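Local structure of clostripain-related protein (Bacteroides thetaiotaomicron, 6N9J) at residues E36-V41 / V195-L200; V41-N46 / R62-K67. The protein is a secreted C11 (clostripain-family) cysteine protease that cleaves peptide bonds and is blocked by an irreversible, covalently bound peptide inhibitor. All coordinates share one frame; numbering follows the deposited sequence.

Interaction 1 (E36-V41 / V195-L200)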
ATOM      1  N   GLU A  36       6.382 -20.972   1.836  1.00 27.51           N
ATOM      2  CA  GLU A  36       5.542 -21.744   2.741  1.00 29.41           C
ATOM      3  C   GLU A  36       4.050 -21.582   2.404  1.00 27.41           C
ATOM      4  O   GLU A  36       3.271 -22.523   2.536  1.00 27.66           O
ATOM      5  CB  GLU A  36       5.794 -21.333   4.191  1.00 33.81           C
ATOM      6  CG  GLU A  36       5.011 -22.147   5.206  1.00 41.29           C
ATOM      7  CD  GLU A  36       5.066 -21.549   6.598  1.00 48.85           C
ATOM      8  OE1 GLU A  36       5.911 -20.657   6.834  1.00 49.63           O
ATOM      9  OE2 GLU A  36       4.259 -21.968   7.459  1.00 52.90           O
ATOM     10  N   GLY A  37       3.659 -20.387   1.970  1.00 24.95           N
ATOM     11  CA  GLY A  37       2.276 -20.124   1.625  1.00 25.57           C
ATOM     12  C   GLY A  37       1.792 -20.834   0.372  1.00 23.90           C
ATOM     13  O   GLY A  37       0.592 -21.035   0.194  1.00 24.88           O
ATOM     14  N   MET A  38       2.712 -21.226  -0.500  1.00 22.48           N
ATOM     15  CA  MET A  38       2.315 -21.926  -1.721  1.00 23.32           C
ATOM     16  C   MET A  38       1.789 -23.343  -1.453  1.00 27.63           C
ATOM     17  O   MET A  38       1.182 -23.960  -2.331  1.00 26.26           O
ATOM     18  CB  MET A  38       3.477 -21.969  -2.716  1.00 21.80           C
ATOM     19  CG  MET A  38       3.749 -20.626  -3.402  1.00 19.19           C
ATOM     20  SD  MET A  38       2.347 -20.040  -4.351  1.00 23.07           S
ATOM     21  CE  MET A  38       2.150 -21.371  -5.540  1.00 23.13           C
ATOM     22  N   GLN A  39       1.991 -23.845  -0.236  1.00 31.86           N
ATOM     23  CA  GLN A  39       1.526 -25.181   0.122  1.00 36.12           C
ATOM     24  C   GLN A  39       0.003 -25.296   0.084  1.00 39.52           C
ATOM     25  O   GLN A  39      -0.537 -26.350  -0.247  1.00 43.15           O
ATOM     26  CB  GLN A  39       2.051 -25.580   1.504  1.00 37.82           C
ATOM     27  CG  GLN A  39       3.569 -25.748   1.564  1.00 40.65           C
ATOM     28  CD  GLN A  39       4.065 -26.921   0.723  1.00 44.46           C
ATOM     29  OE1 GLN A  39       3.278 -27.768   0.291  1.00 48.70           O
ATOM     30  NE2 GLN A  39       5.374 -26.974   0.487  1.00 42.05           N
ATOM     31  N   SER A  40      -0.689 -24.211   0.408  1.00 37.32           N
ATOM     32  CA  SER A  40      -2.145 -24.219   0.398  1.00 38.10           C
ATOM     33  C   SER A  40      -2.688 -23.705  -0.930  1.00 35.03           C
ATOM     34  O   SER A  40      -3.885 -23.475  -1.069  1.00 37.12           O
ATOM     35  CB  SER A  40      -2.691 -23.369   1.542  1.00 40.61           C
ATOM     36  OG  SER A  40      -2.005 -23.646   2.749  1.00 44.70           O
ATOM     37  N   VAL A  41      -1.800 -23.499  -1.897  1.00 30.34           N
ATOM     38  CA  VAL A  41      -2.200 -22.975  -3.199  1.00 25.60           C
ATOM     39  C   VAL A  41      -1.994 -24.019  -4.291  1.00 28.63           C
ATOM     40  O   VAL A  41      -0.951 -24.659  -4.344  1.00 31.12           O
ATOM     41  CB  VAL A  41      -1.407 -21.708  -3.575  1.00 23.13           C
ATOM     42  CG1 VAL A  41      -1.891 -21.160  -4.919  1.00 22.55           C
ATOM     43  CG2 VAL A  41      -1.526 -20.637  -2.489  1.00 21.00           C
ATOM     44  N   VAL A 195       0.343 -16.622   5.294  1.00 18.73           N
ATOM     45  CA  VAL A 195      -1.124 -16.661   5.236  1.00 18.33           C
ATOM     46  C   VAL A 195      -1.710 -15.649   4.247  1.00 14.62           C
ATOM     47  O   VAL A 195      -2.829 -15.815   3.792  1.00 15.60           O
ATOM     48  CB  VAL A 195      -1.777 -16.431   6.620  1.00 20.72           C
ATOM     49  CG1 VAL A 195      -1.748 -17.716   7.445  1.00 21.69           C
ATOM     50  CG2 VAL A 195      -1.127 -15.243   7.366  1.00 19.12           C
ATOM     51  N   VAL A 196      -0.954 -14.619   3.891  1.00 16.44           N
ATOM     52  CA  VAL A 196      -1.412 -13.678   2.872  1.00 16.53           C
ATOM     53  C   VAL A 196      -1.383 -14.299   1.460  1.00 20.34           C
ATOM     54  O   VAL A 196      -2.275 -14.033   0.650  1.00 21.95           O
ATOM     55  CB  VAL A 196      -0.580 -12.376   2.895  1.00 15.88           C
ATOM     56  CG1 VAL A 196      -0.768 -11.584   1.598  1.00 14.56           C
ATOM     57  CG2 VAL A 196      -0.974 -11.523   4.099  1.00 16.64           C
ATOM     58  N   VAL A 197      -0.396 -15.151   1.170  1.00 21.64           N
ATOM     59  CA  VAL A 197      -0.271 -15.738  -0.183  1.00 17.79           C
ATOM     60  C   VAL A 197      -1.504 -16.551  -0.602  1.00 15.01           C
ATOM     61  O   VAL A 197      -2.005 -16.349  -1.704  1.00 14.50           O
ATOM     62  CB  VAL A 197       1.013 -16.619  -0.331  1.00 18.91           C
ATOM     63  CG1 VAL A 197       0.827 -17.729  -1.389  1.00 15.75           C
ATOM     64  CG2 VAL A 197       2.203 -15.750  -0.688  1.00 20.23           C
ATOM     65  N   PRO A 198      -2.008 -17.459   0.260  1.00 15.20           N
ATOM     66  CA  PRO A 198      -3.254 -18.100  -0.180  1.00 19.19           C
ATOM     67  C   PRO A 198      -4.416 -17.105  -0.335  1.00 21.27           C
ATOM     68  O   PRO A 198      -5.273 -17.300  -1.198  1.00 21.03           O
ATOM     69  CB  PRO A 198      -3.547 -19.114   0.938  1.00 19.38           C
ATOM     70  CG  PRO A 198      -2.227 -19.348   1.608  1.00 16.66           C
ATOM     71  CD  PRO A 198      -1.522 -18.021   1.535  1.00 15.71           C
ATOM     72  N   ALA A 199      -4.435 -16.041   0.465  1.00 20.99           N
ATOM     73  CA  ALA A 199      -5.503 -15.043   0.355  1.00 18.68           C
ATOM     74  C   ALA A 199      -5.386 -14.242  -0.948  1.00 15.97           C
ATOM     75  O   ALA A 199      -6.388 -13.778  -1.485  1.00 14.21           O
ATOM     76  CB  ALA A 199      -5.495 -14.104   1.574  1.00 17.20           C
ATOM     77  N   LEU A 200      -4.166 -14.100  -1.462  1.00 15.57           N
ATOM     78  CA  LEU A 200      -3.949 -13.437  -2.756  1.00 16.65           C
ATOM     79  C   LEU A 200      -4.682 -14.166  -3.899  1.00 19.49           C
ATOM     80  O   LEU A 200      -4.977 -13.567  -4.942  1.00 18.59           O
ATOM     81  CB  LEU A 200      -2.455 -13.368  -3.097  1.00 15.34           C
ATOM     82  CG  LEU A 200      -1.386 -12.687  -2.239  1.00 13.55           C
ATOM     83  CD1 LEU A 200      -0.003 -13.014  -2.833  1.00 13.14           C
ATOM     84  CD2 LEU A 200      -1.600 -11.187  -2.187  1.00 14.75           C
TER
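Pro198 and Val197 meet the C-terminal part of helix 24-37 at Gly37, where the two backbones run close together. With no side chain on Gly37, its CA lies 5.4 Å from Val197 CA, and the surface offered to the other helix is bare main chain. The Gly37 carbonyl fills the groove between the two partners: its O is 3.6 Å from Pro198 CG on the ring and 3.7 Å from Val197 CG1. These are van der Waals contacts; the same oxygen accepts a weak backbone bond from Ser40 N as the chain tightens into the 3-10 segment 38-40.

Val197 reaches across with one branch. CG1, anti to its backbone N (chi1 152°), also touches two side chains: Met38 SD at 4.1 Å, in a side chain that bends on the way to SD and again before its terminal CE, and Val41 CG2 at 3.9 Å. Both approach the valine roughly at right angles.

Pro198 is gripped from two more places. Val41 CG2, the methyl beside the Val41 backbone N, sits 3.8 Å from Pro198 CA, while Ser40 CB approaches Pro198 CG at 4.0 Å on the more exposed side. Because the proline nitrogen carries no hydrogen, helix 193-200 is kinked here, lacking the bond back to the previous turn.

On the inner side, Met38 and Val197 both rest on Leu48 of strand 46-53, so the seam between the helices is closed by the sheet. Helix 24-37 connects the neighbouring parallel strands 9-18 and 46-53, a classic beta-alpha-beta crossover, and its C-terminal end packs beside the short helix 193-200 in the helical layer over the central sheet, as expected of the alpha/beta fold of clan CD proteases.

Interaction 2 (V41-N46 / R62-K67)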
ATOM      1  N   VAL A  41      -1.800 -23.499  -1.897  1.00 30.34           N
ATOM      2  CA  VAL A  41      -2.200 -22.975  -3.199  1.00 25.60           C
ATOM      3  C   VAL A  41      -1.994 -24.019  -4.291  1.00 28.63           C
ATOM      4  O   VAL A  41      -0.951 -24.659  -4.344  1.00 31.12           O
ATOM      5  CB  VAL A  41      -1.407 -21.708  -3.575  1.00 23.13           C
ATOM      6  CG1 VAL A  41      -1.891 -21.160  -4.919  1.00 22.55           C
ATOM      7  CG2 VAL A  41      -1.526 -20.637  -2.489  1.00 21.00           C
ATOM      8  N   ASP A  42      -2.993 -24.187  -5.153  1.00 31.88           N
ATOM      9  CA  ASP A  42      -2.884 -25.060  -6.317  1.00 35.55           C
ATOM     10  C   ASP A  42      -2.256 -24.303  -7.491  1.00 37.51           C
ATOM     11  O   ASP A  42      -2.926 -23.509  -8.150  1.00 34.70           O
ATOM     12  CB  ASP A  42      -4.265 -25.603  -6.700  1.00 39.03           C
ATOM     13  CG  ASP A  42      -4.221 -26.577  -7.883  1.00 44.84           C
ATOM     14  OD1 ASP A  42      -3.117 -27.025  -8.280  1.00 45.30           O
ATOM     15  OD2 ASP A  42      -5.312 -26.917  -8.401  1.00 47.56           O
ATOM     16  N   ASP A  43      -0.975 -24.565  -7.754  1.00 42.75           N
ATOM     17  CA  ASP A  43      -0.224 -23.853  -8.794  1.00 45.90           C
ATOM     18  C   ASP A  43      -0.611 -24.267 -10.226  1.00 46.12           C
ATOM     19  O   ASP A  43      -0.040 -23.762 -11.196  1.00 44.64           O
ATOM     20  CB  ASP A  43       1.290 -24.045  -8.586  1.00 49.10           C
ATOM     21  CG  ASP A  43       1.697 -25.516  -8.527  1.00 54.77           C
ATOM     22  OD1 ASP A  43       0.953 -26.318  -7.924  1.00 57.08           O
ATOM     23  OD2 ASP A  43       2.759 -25.872  -9.088  1.00 55.77           O
ATOM     24  N   ASN A  44      -1.574 -25.175 -10.362  1.00 45.19           N
ATOM     25  CA  ASN A  44      -2.104 -25.526 -11.675  1.00 44.87           C
ATOM     26  C   ASN A  44      -2.854 -24.360 -12.316  1.00 44.38           C
ATOM     27  O   ASN A  44      -2.857 -24.212 -13.539  1.00 46.95           O
ATOM     28  CB  ASN A  44      -3.039 -26.733 -11.584  1.00 46.84           C
ATOM     29  CG  ASN A  44      -2.307 -28.022 -11.294  1.00 48.38           C
ATOM     30  OD1 ASN A  44      -1.159 -28.207 -11.701  1.00 46.21           O
ATOM     31  ND2 ASN A  44      -2.977 -28.933 -10.590  1.00 51.10           N
ATOM     32  N   HIS A  45      -3.496 -23.544 -11.485  1.00 39.24           N
ATOM     33  CA  HIS A  45      -4.344 -22.462 -11.976  1.00 38.02           C
ATOM     34  C   HIS A  45      -3.877 -21.096 -11.476  1.00 33.32           C
ATOM     35  O   HIS A  45      -4.360 -20.067 -11.928  1.00 34.91           O
ATOM     36  CB  HIS A  45      -5.797 -22.687 -11.545  1.00 41.61           C
ATOM     37  CG  HIS A  45      -6.295 -24.080 -11.782  1.00 47.27           C
ATOM     38  ND1 HIS A  45      -6.589 -24.563 -13.039  1.00 50.00           N
ATOM     39  CD2 HIS A  45      -6.563 -25.089 -10.918  1.00 48.80           C
ATOM     40  CE1 HIS A  45      -7.007 -25.814 -12.942  1.00 51.71           C
ATOM     41  NE2 HIS A  45      -7.000 -26.157 -11.668  1.00 51.46           N
ATOM     42  N   ASN A  46      -2.943 -21.095 -10.536  1.00 28.11           N
ATOM     43  CA  ASN A  46      -2.534 -19.874  -9.856  1.00 23.68           C
ATOM     44  C   ASN A  46      -1.044 -19.607 -10.019  1.00 24.23           C
ATOM     45  O   ASN A  46      -0.218 -20.479  -9.740  1.00 26.49           O
ATOM     46  CB  ASN A  46      -2.898 -19.955  -8.374  1.00 23.12           C
ATOM     47  CG  ASN A  46      -4.388 -20.179  -8.144  1.00 26.32           C
ATOM     48  OD1 ASN A  46      -5.220 -19.407  -8.614  1.00 25.61           O
ATOM     49  ND2 ASN A  46      -4.729 -21.248  -7.425  1.00 30.08           N
ATOM     50  N   ARG A  62       8.967 -17.400 -10.777  1.00 25.09           N
ATOM     51  CA  ARG A  62       7.666 -17.970 -10.504  1.00 24.37           C
ATOM     52  C   ARG A  62       7.856 -19.143  -9.552  1.00 24.45           C
ATOM     53  O   ARG A  62       8.759 -19.971  -9.745  1.00 25.24           O
ATOM     54  CB  ARG A  62       6.985 -18.429 -11.795  1.00 26.74           C
ATOM     55  CG  ARG A  62       5.682 -19.181 -11.569  1.00 27.05           C
ATOM     56  CD  ARG A  62       5.088 -19.703 -12.869  1.00 27.52           C
ATOM     57  NE  ARG A  62       3.780 -20.310 -12.641  1.00 29.52           N
ATOM     58  CZ  ARG A  62       3.591 -21.592 -12.348  1.00 30.89           C
ATOM     59  NH1 ARG A  62       4.632 -22.411 -12.259  1.00 35.18           N
ATOM     60  NH2 ARG A  62       2.363 -22.054 -12.146  1.00 27.13           N
ATOM     61  N   LEU A  63       7.008 -19.212  -8.532  1.00 20.53           N
ATOM     62  CA  LEU A  63       7.063 -20.305  -7.572  1.00 22.30           C
ATOM     63  C   LEU A  63       6.208 -21.472  -8.047  1.00 27.82           C
ATOM     64  O   LEU A  63       5.029 -21.312  -8.341  1.00 31.47           O
ATOM     65  CB  LEU A  63       6.606 -19.826  -6.191  1.00 22.20           C
ATOM     66  CG  LEU A  63       7.425 -18.661  -5.622  1.00 23.99           C
ATOM     67  CD1 LEU A  63       6.947 -18.267  -4.228  1.00 24.50           C
ATOM     68  CD2 LEU A  63       8.894 -19.035  -5.596  1.00 24.94           C
ATOM     69  N   ARG A  64       6.810 -22.651  -8.129  1.00 31.00           N
ATOM     70  CA  ARG A  64       6.125 -23.814  -8.669  1.00 32.96           C
ATOM     71  C   ARG A  64       6.295 -24.986  -7.710  1.00 32.43           C
ATOM     72  O   ARG A  64       7.309 -25.087  -7.026  1.00 31.55           O
ATOM     73  CB  ARG A  64       6.675 -24.145 -10.057  1.00 36.40           C
ATOM     74  CG  ARG A  64       5.801 -25.053 -10.895  1.00 39.33           C
ATOM     75  CD  ARG A  64       6.593 -26.216 -11.449  1.00 41.57           C
ATOM     76  NE  ARG A  64       7.979 -25.866 -11.746  1.00 41.06           N
ATOM     77  CZ  ARG A  64       8.963 -26.757 -11.860  1.00 43.69           C
ATOM     78  NH1 ARG A  64      10.195 -26.356 -12.129  1.00 44.30           N
ATOM     79  NH2 ARG A  64       8.718 -28.055 -11.702  1.00 45.53           N
ATOM     80  N   LYS A  65       5.304 -25.860  -7.638  1.00 37.14           N
ATOM     81  CA  LYS A  65       5.421 -27.041  -6.788  1.00 45.25           C
ATOM     82  C   LYS A  65       5.784 -28.298  -7.583  1.00 51.78           C
ATOM     83  O   LYS A  65       5.200 -28.588  -8.629  1.00 51.88           O
ATOM     84  CB  LYS A  65       4.124 -27.276  -6.011  1.00 46.37           C
ATOM     85  CG  LYS A  65       4.308 -27.278  -4.498  1.00 47.68           C
ATOM     86  CD  LYS A  65       2.980 -27.453  -3.764  1.00 48.19           C
ATOM     87  CE  LYS A  65       1.973 -26.371  -4.150  1.00 45.90           C
ATOM     88  NZ  LYS A  65       0.633 -26.597  -3.514  1.00 45.50           N
ATOM     89  N   ASP A  66       6.768 -29.031  -7.075  1.00 57.50           N
ATOM     90  CA  ASP A  66       7.136 -30.330  -7.621  1.00 63.31           C
ATOM     91  C   ASP A  66       6.267 -31.381  -6.937  1.00 63.27           C
ATOM     92  O   ASP A  66       5.396 -31.993  -7.557  1.00 67.46           O
ATOM     93  CB  ASP A  66       8.631 -30.600  -7.403  1.00 68.91           C
ATOM     94  CG  ASP A  66       9.138 -31.830  -8.152  1.00 74.36           C
ATOM     95  OD1 ASP A  66       8.375 -32.804  -8.324  1.00 76.29           O
ATOM     96  OD2 ASP A  66      10.317 -31.820  -8.567  1.00 75.99           O
ATOM     97  N   LYS A  67       6.508 -31.577  -5.647  1.00 58.80           N
ATOM     98  CA  LYS A  67       5.645 -32.409  -4.821  1.00 56.62           C
ATOM     99  C   LYS A  67       5.220 -31.594  -3.608  1.00 58.65           C
ATOM    100  O   LYS A  67       4.221 -30.869  -3.645  1.00 56.56           O
ATOM    101  CB  LYS A  67       6.364 -33.693  -4.397  1.00 55.01           C
TER
HETATM  102  O   HOH W   1       2.763 -20.045  -9.116  1.00 15.75           O
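Lys65 and Asp43 carry the polar bonds of this contact. Lys65 NZ donates to Val41 O at 2.6 Å, with a C=O...N angle of 152°; the chain bends at chi3 (-57°), which turns CE to within 3.4 Å of Val41 O. NZ also bonds Met38 O and, weakly, Gln39 O. In return, the backbone Lys65 N donates to Asp43 OD2 at 2.9 Å, nearly straight at 166° but from well above the carboxylate plane. A water joins the main chains further along, donating to both Asn46 O and Leu63 O.

At the guanidinium edge, Arg62 NH2 lies 3.1 Å from Asp43 O, and the same nitrogen is hydrogen-bonded to Asn47 OD1. Of the opposite charges, Asp43 OD1 stands 4.4 Å from Lys65 NZ, too far for a salt bridge.

In van der Waals contact, Lys65 CB and Arg64 CG each lie 3.6 Å from Asp43 OD2, while the Arg64 guanidinium leads away to a salt bridge with Asp73. Within the loop, Asp42 OD1 accepts from Asn44 N in an Asx turn, shaping the chain around Asp43.

The chemistry implies that a lysine ammonium gathers carbonyls just past helix 24-37, where its positive charge would probably interact favourably with the helix's carbonyl end, while the aspartate binds the end of strand 59-65 to the loop.

The two contacts share Val41, which gives its side chain to interaction 1 and its carbonyl to interaction 2, with centres about 10 Å apart. Interaction 1 is the more buried, a largely apolar helix-to-helix seam beside the sheet; interaction 2 lies farther from the chain's centre, is partly buried, and relies on charged groups, backbone carbonyls and a water to tie a loop to strand 59-65. Both fix the exit from helix 24-37 on its way to strand 46-53. Met38 joins them further: its CE packs near Asp43 CB and Leu63 O, while its SD faces helix 193-200.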